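Local atomic coordinates of aminopeptidase (Aneurinibacillus sp. AM-1, PDB entry 5IB9), a protein that probably removes amino-terminal residues from peptides as a zinc-dependent M28-family exopeptidase that also carries a protease-associated domain. Residues T10-A15 / S256-D261; Q46-Y51 / E250-M255; I223-H228 / S394-A399. All coordinates share one frame; numbering follows the deposited sequence.

Interaction 1. Residues T10-A15 / S256-D261. With ZN (zinc ion), chain E.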
loop_
_atom_site.group_PDB
_atom_site.type_symbol
_atom_site.label_atom_id
_atom_site.label_comp_id
_atom_site.label_asym_id
_atom_site.label_seq_id
_atom_site.Cartn_x
_atom_site.Cartn_y
_atom_site.Cartn_z
ATOM N N THR A 10 -15.774 -32.376 -14.449
ATOM C CA THR A 10 -16.945 -32.816 -13.687
ATOM C C THR A 10 -16.821 -34.241 -13.125
ATOM O O THR A 10 -17.518 -34.543 -12.161
ATOM C CB THR A 10 -18.259 -32.688 -14.523
ATOM O OG1 THR A 10 -18.139 -33.516 -15.675
ATOM C CG2 THR A 10 -18.391 -31.219 -15.067
ATOM N N LYS A 11 -15.951 -35.040 -13.750
ATOM C CA LYS A 11 -15.761 -36.367 -13.152
ATOM C C LYS A 11 -14.859 -36.368 -11.913
ATOM O O LYS A 11 -14.746 -37.378 -11.195
ATOM C CB LYS A 11 -15.135 -37.289 -14.130
ATOM C CG LYS A 11 -13.655 -37.060 -14.456
ATOM C CD LYS A 11 -13.203 -38.169 -15.462
ATOM C CE LYS A 11 -11.848 -37.965 -15.994
ATOM N NZ LYS A 11 -11.504 -39.122 -16.911
ATOM N N ARG A 12 -14.189 -35.262 -11.649
ATOM C CA ARG A 12 -13.197 -35.144 -10.596
ATOM C C ARG A 12 -13.593 -34.226 -9.453
ATOM O O ARG A 12 -12.922 -34.235 -8.425
ATOM C CB ARG A 12 -11.901 -34.558 -11.197
ATOM C CG ARG A 12 -11.270 -35.424 -12.213
ATOM C CD ARG A 12 -9.824 -34.988 -12.406
ATOM N NE ARG A 12 -9.112 -36.111 -13.025
ATOM C CZ ARG A 12 -9.154 -36.340 -14.319
ATOM N NH1 ARG A 12 -9.822 -35.583 -15.147
ATOM N NH2 ARG A 12 -8.480 -37.409 -14.859
ATOM N N THR A 13 -14.631 -33.371 -9.553
ATOM C CA THR A 13 -14.910 -32.479 -8.434
ATOM C C THR A 13 -15.552 -33.160 -7.221
ATOM O O THR A 13 -16.686 -33.688 -7.240
ATOM C CB THR A 13 -15.921 -31.421 -8.963
ATOM O OG1 THR A 13 -16.981 -32.126 -9.703
ATOM C CG2 THR A 13 -15.258 -30.359 -9.934
ATOM N N ASP A 14 -14.772 -33.242 -6.151
ATOM C CA ASP A 14 -15.136 -34.083 -5.034
ATOM C C ASP A 14 -15.769 -33.227 -4.008
ATOM O O ASP A 14 -15.085 -32.367 -3.353
ATOM C CB ASP A 14 -13.876 -34.783 -4.580
ATOM C CG ASP A 14 -14.104 -35.780 -3.433
ATOM O OD1 ASP A 14 -14.932 -35.543 -2.555
ATOM O OD2 ASP A 14 -13.317 -36.768 -3.545
ATOM N N ALA A 15 -17.058 -33.418 -3.807
ATOM C CA ALA A 15 -17.768 -32.593 -2.886
ATOM C C ALA A 15 -17.478 -32.955 -1.409
ATOM O O ALA A 15 -17.717 -32.102 -0.533
ATOM C CB ALA A 15 -19.294 -32.655 -3.169
ATOM N N SER A 256 -4.591 -30.171 -11.061
ATOM C CA SER A 256 -3.246 -30.813 -10.924
ATOM C C SER A 256 -3.218 -32.125 -11.718
ATOM O O SER A 256 -2.109 -32.648 -12.026
ATOM C CB SER A 256 -2.847 -31.069 -9.485
ATOM O OG SER A 256 -3.533 -32.150 -8.896
ATOM N N LYS A 257 -4.374 -32.685 -12.019
ATOM C CA LYS A 257 -4.483 -33.917 -12.827
ATOM C C LYS A 257 -4.458 -33.734 -14.317
ATOM O O LYS A 257 -4.590 -34.720 -15.055
ATOM C CB LYS A 257 -5.798 -34.634 -12.438
ATOM C CG LYS A 257 -6.150 -34.791 -10.957
ATOM C CD LYS A 257 -5.040 -35.444 -10.136
ATOM C CE LYS A 257 -5.468 -35.674 -8.720
ATOM N NZ LYS A 257 -4.366 -36.297 -7.895
ATOM N N LEU A 258 -4.401 -32.503 -14.812
ATOM C CA LEU A 258 -4.595 -32.151 -16.205
ATOM C C LEU A 258 -3.480 -31.285 -16.831
ATOM O O LEU A 258 -2.836 -30.504 -16.157
ATOM C CB LEU A 258 -5.958 -31.384 -16.401
ATOM C CG LEU A 258 -7.123 -32.151 -15.810
ATOM C CD1 LEU A 258 -8.371 -31.300 -15.588
ATOM C CD2 LEU A 258 -7.509 -33.360 -16.669
ATOM N N LYS A 259 -3.196 -31.492 -18.107
ATOM C CA LYS A 259 -2.299 -30.642 -18.835
ATOM C C LYS A 259 -2.994 -29.336 -19.088
ATOM O O LYS A 259 -4.239 -29.266 -19.318
ATOM C CB LYS A 259 -1.973 -31.301 -20.157
ATOM C CG LYS A 259 -1.322 -32.655 -20.010
ATOM C CD LYS A 259 -0.003 -32.665 -19.226
ATOM C CE LYS A 259 1.235 -32.316 -20.043
ATOM N NZ LYS A 259 2.438 -32.131 -19.105
ATOM N N THR A 260 -2.217 -28.242 -18.988
ATOM C CA THR A 260 -2.743 -26.905 -19.207
ATOM C C THR A 260 -1.808 -26.067 -20.034
ATOM O O THR A 260 -0.563 -26.206 -19.930
ATOM C CB THR A 260 -3.004 -26.171 -17.840
ATOM O OG1 THR A 260 -1.774 -26.192 -17.070
ATOM C CG2 THR A 260 -4.198 -26.858 -17.066
ATOM N N ASP A 261 -2.350 -25.126 -20.804
ATOM C CA ASP A 261 -1.541 -24.237 -21.600
ATOM C C ASP A 261 -1.529 -22.819 -21.093
ATOM O O ASP A 261 -1.038 -21.916 -21.737
ATOM C CB ASP A 261 -1.933 -24.291 -23.128
ATOM C CG ASP A 261 -3.323 -23.716 -23.434
ATOM O OD1 ASP A 261 -4.025 -23.179 -22.490
ATOM O OD2 ASP A 261 -3.751 -23.811 -24.616
HETATM ZN ZN ZN E . -18.209 -33.608 -8.715
HETATM O O HOH W 1 -19.449 -33.626 -10.426
HETATM O O HOH W 2 -17.177 -35.383 -9.593
HETATM O O HOH W 3 -19.341 -34.984 -7.671
#

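Interaction 2. Residues Q46-Y51 / E250-M255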
loop_
_atom_site.group_PDB
_atom_site.type_symbol
_atom_site.label_atom_id
_atom_site.label_comp_id
_atom_site.label_asym_id
_atom_site.label_seq_id
_atom_site.Cartn_x
_atom_site.Cartn_y
_atom_site.Cartn_z
ATOM N N GLN A 46 -0.983 -26.004 3.303
ATOM C CA GLN A 46 -0.779 -27.465 3.334
ATOM C C GLN A 46 -1.576 -28.177 2.302
ATOM O O GLN A 46 -1.072 -29.102 1.660
ATOM C CB GLN A 46 -1.061 -28.021 4.726
ATOM C CG GLN A 46 -0.918 -29.574 4.783
ATOM C CD GLN A 46 0.457 -30.050 4.373
ATOM O OE1 GLN A 46 1.500 -29.355 4.564
ATOM N NE2 GLN A 46 0.491 -31.271 3.862
ATOM N N GLN A 47 -2.828 -27.749 2.118
ATOM C CA GLN A 47 -3.630 -28.465 1.121
ATOM C C GLN A 47 -3.083 -28.260 -0.270
ATOM O O GLN A 47 -2.910 -29.214 -1.063
ATOM C CB GLN A 47 -5.103 -28.069 1.112
ATOM C CG GLN A 47 -5.787 -28.259 2.458
ATOM C CD GLN A 47 -5.353 -29.457 3.311
ATOM O OE1 GLN A 47 -4.791 -29.235 4.440
ATOM N NE2 GLN A 47 -5.556 -30.667 2.810
ATOM N N PHE A 48 -2.707 -27.011 -0.602
ATOM C CA PHE A 48 -2.172 -26.837 -1.908
ATOM C C PHE A 48 -0.886 -27.638 -2.099
ATOM O O PHE A 48 -0.658 -28.182 -3.157
ATOM C CB PHE A 48 -1.795 -25.359 -2.159
ATOM C CG PHE A 48 -2.974 -24.409 -2.476
ATOM C CD1 PHE A 48 -3.867 -24.620 -3.503
ATOM C CD2 PHE A 48 -3.124 -23.244 -1.679
ATOM C CE1 PHE A 48 -4.863 -23.683 -3.848
ATOM C CE2 PHE A 48 -4.098 -22.294 -2.061
ATOM C CZ PHE A 48 -4.952 -22.540 -3.108
ATOM N N LYS A 49 -0.052 -27.651 -1.062
ATOM C CA LYS A 49 1.211 -28.400 -1.199
ATOM C C LYS A 49 0.863 -29.853 -1.404
ATOM O O LYS A 49 1.623 -30.548 -2.176
ATOM C CB LYS A 49 2.080 -28.234 0.035
ATOM C CG LYS A 49 2.844 -26.980 0.078
ATOM C CD LYS A 49 3.624 -27.038 1.469
ATOM C CE LYS A 49 4.342 -25.802 1.849
ATOM N NZ LYS A 49 4.869 -26.066 3.322
ATOM N N SER A 50 -0.158 -30.367 -0.748
ATOM C CA SER A 50 -0.506 -31.804 -0.885
ATOM C C SER A 50 -0.921 -32.204 -2.293
ATOM O O SER A 50 -0.900 -33.407 -2.654
ATOM C CB SER A 50 -1.527 -32.230 0.084
ATOM O OG SER A 50 -2.859 -31.854 -0.331
ATOM N N TYR A 51 -1.378 -31.221 -3.116
ATOM C CA TYR A 51 -1.782 -31.500 -4.505
ATOM C C TYR A 51 -0.587 -31.343 -5.436
ATOM O O TYR A 51 -0.699 -31.398 -6.694
ATOM C CB TYR A 51 -2.862 -30.476 -4.997
ATOM C CG TYR A 51 -4.000 -30.282 -4.044
ATOM C CD1 TYR A 51 -4.684 -29.037 -3.978
ATOM C CD2 TYR A 51 -4.501 -31.285 -3.283
ATOM C CE1 TYR A 51 -5.752 -28.905 -3.085
ATOM C CE2 TYR A 51 -5.511 -31.119 -2.370
ATOM C CZ TYR A 51 -6.222 -29.910 -2.358
ATOM O OH TYR A 51 -7.271 -29.674 -1.471
ATOM N N GLU A 250 -10.309 -27.234 -4.231
ATOM C CA GLU A 250 -10.723 -28.409 -4.978
ATOM C C GLU A 250 -10.372 -28.237 -6.467
ATOM O O GLU A 250 -9.956 -29.182 -7.167
ATOM C CB GLU A 250 -12.156 -28.761 -4.685
ATOM C CG GLU A 250 -12.622 -30.051 -5.471
ATOM C CD GLU A 250 -11.878 -31.363 -5.200
ATOM O OE1 GLU A 250 -11.027 -31.508 -4.292
ATOM O OE2 GLU A 250 -12.165 -32.278 -6.022
ATOM N N LEU A 251 -10.597 -27.046 -7.036
ATOM C CA LEU A 251 -10.273 -26.863 -8.416
ATOM C C LEU A 251 -8.749 -26.921 -8.587
ATOM O O LEU A 251 -8.246 -27.408 -9.648
ATOM C CB LEU A 251 -10.809 -25.517 -9.026
ATOM C CG LEU A 251 -12.357 -25.602 -9.085
ATOM C CD1 LEU A 251 -12.825 -24.257 -9.567
ATOM C CD2 LEU A 251 -12.866 -26.701 -10.010
ATOM N N ALA A 252 -7.969 -26.426 -7.589
ATOM C CA ALA A 252 -6.500 -26.611 -7.764
ATOM C C ALA A 252 -6.164 -28.131 -7.771
ATOM O O ALA A 252 -5.329 -28.485 -8.539
ATOM C CB ALA A 252 -5.780 -25.978 -6.592
ATOM N N ARG A 253 -6.817 -28.968 -6.965
ATOM C CA ARG A 253 -6.522 -30.398 -6.979
ATOM C C ARG A 253 -6.934 -30.949 -8.300
ATOM O O ARG A 253 -6.176 -31.701 -8.965
ATOM C CB ARG A 253 -7.316 -31.014 -5.893
ATOM C CG ARG A 253 -6.935 -32.539 -5.723
ATOM C CD ARG A 253 -7.850 -33.252 -4.720
ATOM N NE ARG A 253 -9.125 -33.471 -5.386
ATOM C CZ ARG A 253 -9.369 -34.369 -6.325
ATOM N NH1 ARG A 253 -8.404 -35.257 -6.628
ATOM N NH2 ARG A 253 -10.587 -34.375 -6.940
ATOM N N VAL A 254 -8.120 -30.577 -8.771
ATOM C CA VAL A 254 -8.564 -31.093 -10.110
ATOM C C VAL A 254 -7.588 -30.730 -11.203
ATOM O O VAL A 254 -7.224 -31.600 -12.029
ATOM C CB VAL A 254 -9.991 -30.550 -10.442
ATOM C CG1 VAL A 254 -10.344 -30.821 -11.947
ATOM C CG2 VAL A 254 -10.987 -31.276 -9.542
ATOM N N MET A 255 -7.142 -29.456 -11.271
ATOM C CA MET A 255 -6.324 -29.028 -12.373
ATOM C C MET A 255 -4.947 -29.679 -12.228
ATOM O O MET A 255 -4.244 -29.831 -13.270
ATOM C CB MET A 255 -6.147 -27.505 -12.405
ATOM C CG MET A 255 -7.501 -26.877 -12.624
ATOM S SD MET A 255 -8.063 -27.209 -14.334
ATOM C CE MET A 255 -9.501 -26.109 -14.268
HETATM O O HOH W 4 -10.023 -30.156 -2.076
#

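Interaction 3. Residues I223-H228 / S394-A399. With ZN (zinc ion), chain C.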
loop_
_atom_site.group_PDB
_atom_site.type_symbol
_atom_site.label_atom_id
_atom_site.label_comp_id
_atom_site.label_asym_id
_atom_site.label_seq_id
_atom_site.Cartn_x
_atom_site.Cartn_y
_atom_site.Cartn_z
ATOM N N ILE A 223 -4.783 -17.065 -15.642
ATOM C CA ILE A 223 -6.117 -16.965 -15.022
ATOM C C ILE A 223 -5.882 -17.066 -13.502
ATOM O O ILE A 223 -5.140 -17.878 -13.030
ATOM C CB ILE A 223 -7.032 -18.111 -15.458
ATOM C CG1 ILE A 223 -7.369 -17.805 -16.874
ATOM C CG2 ILE A 223 -8.299 -17.969 -14.638
ATOM C CD1 ILE A 223 -8.202 -18.926 -17.582
ATOM N N ILE A 224 -6.571 -16.164 -12.763
ATOM C CA ILE A 224 -6.626 -16.152 -11.242
ATOM C C ILE A 224 -7.956 -16.679 -10.800
ATOM O O ILE A 224 -9.021 -16.315 -11.380
ATOM C CB ILE A 224 -6.389 -14.757 -10.734
ATOM C CG1 ILE A 224 -4.988 -14.244 -11.191
ATOM C CG2 ILE A 224 -6.449 -14.744 -9.263
ATOM C CD1 ILE A 224 -4.726 -12.766 -10.825
ATOM N N ILE A 225 -7.882 -17.657 -9.872
ATOM C CA ILE A 225 -9.154 -18.153 -9.177
ATOM C C ILE A 225 -8.929 -17.783 -7.751
ATOM O O ILE A 225 -7.956 -18.276 -7.130
ATOM C CB ILE A 225 -9.282 -19.662 -9.380
ATOM C CG1 ILE A 225 -9.287 -20.100 -10.886
ATOM C CG2 ILE A 225 -10.558 -20.178 -8.709
ATOM C CD1 ILE A 225 -7.847 -20.390 -11.435
ATOM N N GLY A 226 -9.840 -16.996 -7.221
ATOM C CA GLY A 226 -9.660 -16.451 -5.844
ATOM C C GLY A 226 -10.884 -16.735 -4.928
ATOM O O GLY A 226 -12.000 -17.001 -5.386
ATOM N N SER A 227 -10.605 -16.548 -3.648
ATOM C CA SER A 227 -11.606 -16.586 -2.546
ATOM C C SER A 227 -10.933 -15.893 -1.416
ATOM O O SER A 227 -9.752 -15.535 -1.488
ATOM C CB SER A 227 -12.018 -18.047 -2.184
ATOM O OG SER A 227 -10.790 -18.792 -1.956
ATOM N N HIS A 228 -11.653 -15.657 -0.320
ATOM C CA HIS A 228 -11.032 -15.078 0.899
ATOM C C HIS A 228 -11.185 -16.003 2.097
ATOM O O HIS A 228 -12.207 -16.708 2.224
ATOM C CB HIS A 228 -11.590 -13.637 1.238
ATOM C CG HIS A 228 -13.057 -13.577 1.650
ATOM N ND1 HIS A 228 -13.437 -13.579 3.001
ATOM C CD2 HIS A 228 -14.144 -13.328 0.917
ATOM C CE1 HIS A 228 -14.784 -13.420 3.023
ATOM N NE2 HIS A 228 -15.222 -13.294 1.785
ATOM N N SER A 394 -15.023 -25.807 -15.308
ATOM C CA SER A 394 -15.166 -25.937 -16.794
ATOM C C SER A 394 -14.948 -24.649 -17.539
ATOM O O SER A 394 -14.385 -24.700 -18.641
ATOM C CB SER A 394 -16.553 -26.478 -17.149
ATOM O OG SER A 394 -16.619 -27.809 -16.539
ATOM N N ALA A 395 -15.336 -23.505 -16.909
ATOM C CA ALA A 395 -15.083 -22.184 -17.519
ATOM C C ALA A 395 -13.577 -21.944 -17.591
ATOM O O ALA A 395 -13.082 -21.543 -18.666
ATOM C CB ALA A 395 -15.743 -21.031 -16.732
ATOM N N VAL A 396 -12.878 -22.237 -16.491
ATOM C CA VAL A 396 -11.443 -22.040 -16.492
ATOM C C VAL A 396 -10.777 -23.019 -17.512
ATOM O O VAL A 396 -9.916 -22.621 -18.288
ATOM C CB VAL A 396 -10.871 -22.246 -15.124
ATOM C CG1 VAL A 396 -9.287 -22.384 -15.136
ATOM C CG2 VAL A 396 -11.312 -21.070 -14.169
ATOM N N TYR A 397 -11.244 -24.271 -17.487
ATOM C CA TYR A 397 -10.562 -25.237 -18.373
ATOM C C TYR A 397 -10.889 -25.002 -19.806
ATOM O O TYR A 397 -10.121 -25.410 -20.705
ATOM C CB TYR A 397 -11.077 -26.611 -17.966
ATOM C CG TYR A 397 -10.360 -27.761 -18.624
ATOM C CD1 TYR A 397 -9.001 -27.943 -18.399
ATOM C CD2 TYR A 397 -11.057 -28.658 -19.364
ATOM C CE1 TYR A 397 -8.303 -29.095 -18.934
ATOM C CE2 TYR A 397 -10.368 -29.780 -19.931
ATOM C CZ TYR A 397 -9.035 -29.959 -19.731
ATOM O OH TYR A 397 -8.388 -31.108 -20.337
ATOM N N GLN A 398 -12.023 -24.346 -20.120
ATOM C CA GLN A 398 -12.278 -24.016 -21.516
ATOM C C GLN A 398 -11.071 -23.205 -22.084
ATOM O O GLN A 398 -10.690 -23.350 -23.242
ATOM C CB GLN A 398 -13.528 -23.173 -21.668
ATOM C CG GLN A 398 -13.904 -22.770 -23.158
ATOM C CD GLN A 398 -15.353 -22.439 -23.330
ATOM O OE1 GLN A 398 -16.209 -22.808 -22.486
ATOM N NE2 GLN A 398 -15.671 -21.701 -24.398
ATOM N N ALA A 399 -10.481 -22.329 -21.252
ATOM C CA ALA A 399 -9.253 -21.598 -21.687
ATOM C C ALA A 399 -8.021 -22.420 -21.329
ATOM O O ALA A 399 -7.078 -22.527 -22.212
ATOM C CB ALA A 399 -9.202 -20.182 -20.955
HETATM ZN ZN ZN C . -17.195 -13.009 1.416
#

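Interaction 1. Residues T10-A15 / S256-D261
Arg-12 crosses Lys-257 and Leu-258 at a slant, joining the loop between helices 6-10 and 15-25 to the loop that leads from helix 238-256 toward strand 263-269 of the M28 peptidase fold. CB of Arg-12 points at this second loop, and CG, anti to the carbonyl carbon (chi1 -64°), starts a chain that stays extended as far as NE. CD comes within 4.0 Å of Lys-257 CG, and NE sits 3.7 Å from Lys-257 CB. Lys-257 bends at chi2 (-53°), which carries NZ away, 7.0 Å from Arg-12 NE, and the lysine offers its aliphatic root. At the tip, CZ stands 4.1 Å from Leu-258 CD2 and NH1 reaches the same methyl at 3.6 Å, a van der Waals contact; the polar partner of NH1 is Gln-8 OE1, to which it hydrogen-bonds. Leu-258 itself is buried against helices 6-10 and 382-400. The neighbouring Thr-13 binds a zinc ion through two oxygens, and Asp-386 is a further ligand. Three waters share the metal, and two of them donate to Thr-10 O, at the end of helix 6-10. The chelate closes through Thr-13 O at 2.1 Å and Thr-13 OG1 at 2.2 Å from the zinc ion.

Interaction 2. Residues Q46-Y51 / E250-M255
A chi1 of -49° puts CG of Tyr-51 beside its backbone N and swings the ring against helix 238-256, while Arg-253 sets its CG anti to the backbone N (chi1 -173°) and lays its methylenes over that ring. The result is a CH-pi contact: Arg-253 CB rests 3.6 Å from the centroid of the Tyr-51 ring, almost on the ring normal, and Arg-253 CG follows at 3.7 Å from Tyr-51 CD2. The opposite face of the ring lies over Gln-47 O, so the phenol is sandwiched. Farther out, a bend at chi3 turns the guanidinium nearly perpendicular to the ring and into a side-on salt bridge with Glu-250, where NE meets OE1 at 2.9 Å and NH2 meets OE2 at 2.8 Å. One water links Tyr-51 OH to Glu-250 OE1, which probably helps fix the phenol. Deeper in, the edge of Phe-48 presents CE1 to Ala-252 CB at 3.7 Å. The C-terminal end of helix 35-50 is thereby packed on helix 238-256, with Leu-249 touching Phe-48 and Tyr-51, and Phe-266 of strand 263-269 touching Phe-48 and Ala-252.

Interaction 3. Residues I223-H228 / S394-A399
Ile-223 and Ile-225 project from strand 222-228 onto Val-396 and Ala-399 of helix 382-400, a strand-against-helix contact in the core of the M28 zinc exopeptidase fold. The strand and helix segments run almost antiparallel, their axes 10.4 Å apart with 165° between their directions. Because residues alternate along a strand, Ile-223 and Ile-225 point to the helix while Ile-224 points away; on the helix, Val-396 and Ala-399 are about one turn apart on the facing side. Val-396 is the bump on the helix side, and its CG2 faces both isoleucines: it meets Ile-225 CG1 tip to tip at 4.0 Å and stands 4.3 Å from Ile-223 CG2. The shallow spot beside it is Ala-399, where the small methyl lets the long branch of Ile-223 reach in. That branch is extended (chi2 175°), and its CD1 settles 3.7 Å from Ala-399 CB while also nearing the carbonyl oxygen of Val-396. All four side chains are buried. Farther along, the strand leaves the helix and ends at the active site. There His-228, with Asp-240 and Asp-301, holds a zinc ion beside the bound inhibitor. The imidazole makes its metal bond through NE2, 2.0 Å from the zinc ion.

Overall arrangement
Helix 238-256 carries one side of interaction 2, and the loop that follows it one side of interaction 1; the centres of the two contacts lie about 10 Å apart. They meet directly: Glu-250 OE2, already held by Arg-253, probably accepts a hydrogen bond from Asp-14 N at 2.8 Å, next to the zinc-binding Thr-13. Met-255 connects interactions 2 and 3, its CE lying 3.8 Å from Val-396 CG1, and Leu-258 CD1 joins interactions 1 and 3 at 4.0 Å from Tyr-397 CE1. Helix 382-400 supplies Val-396 to the core and Asp-386 to the peripheral zinc site of interaction 1. Only interaction 3 includes a residue of the inhibitor-bound active site, His-228.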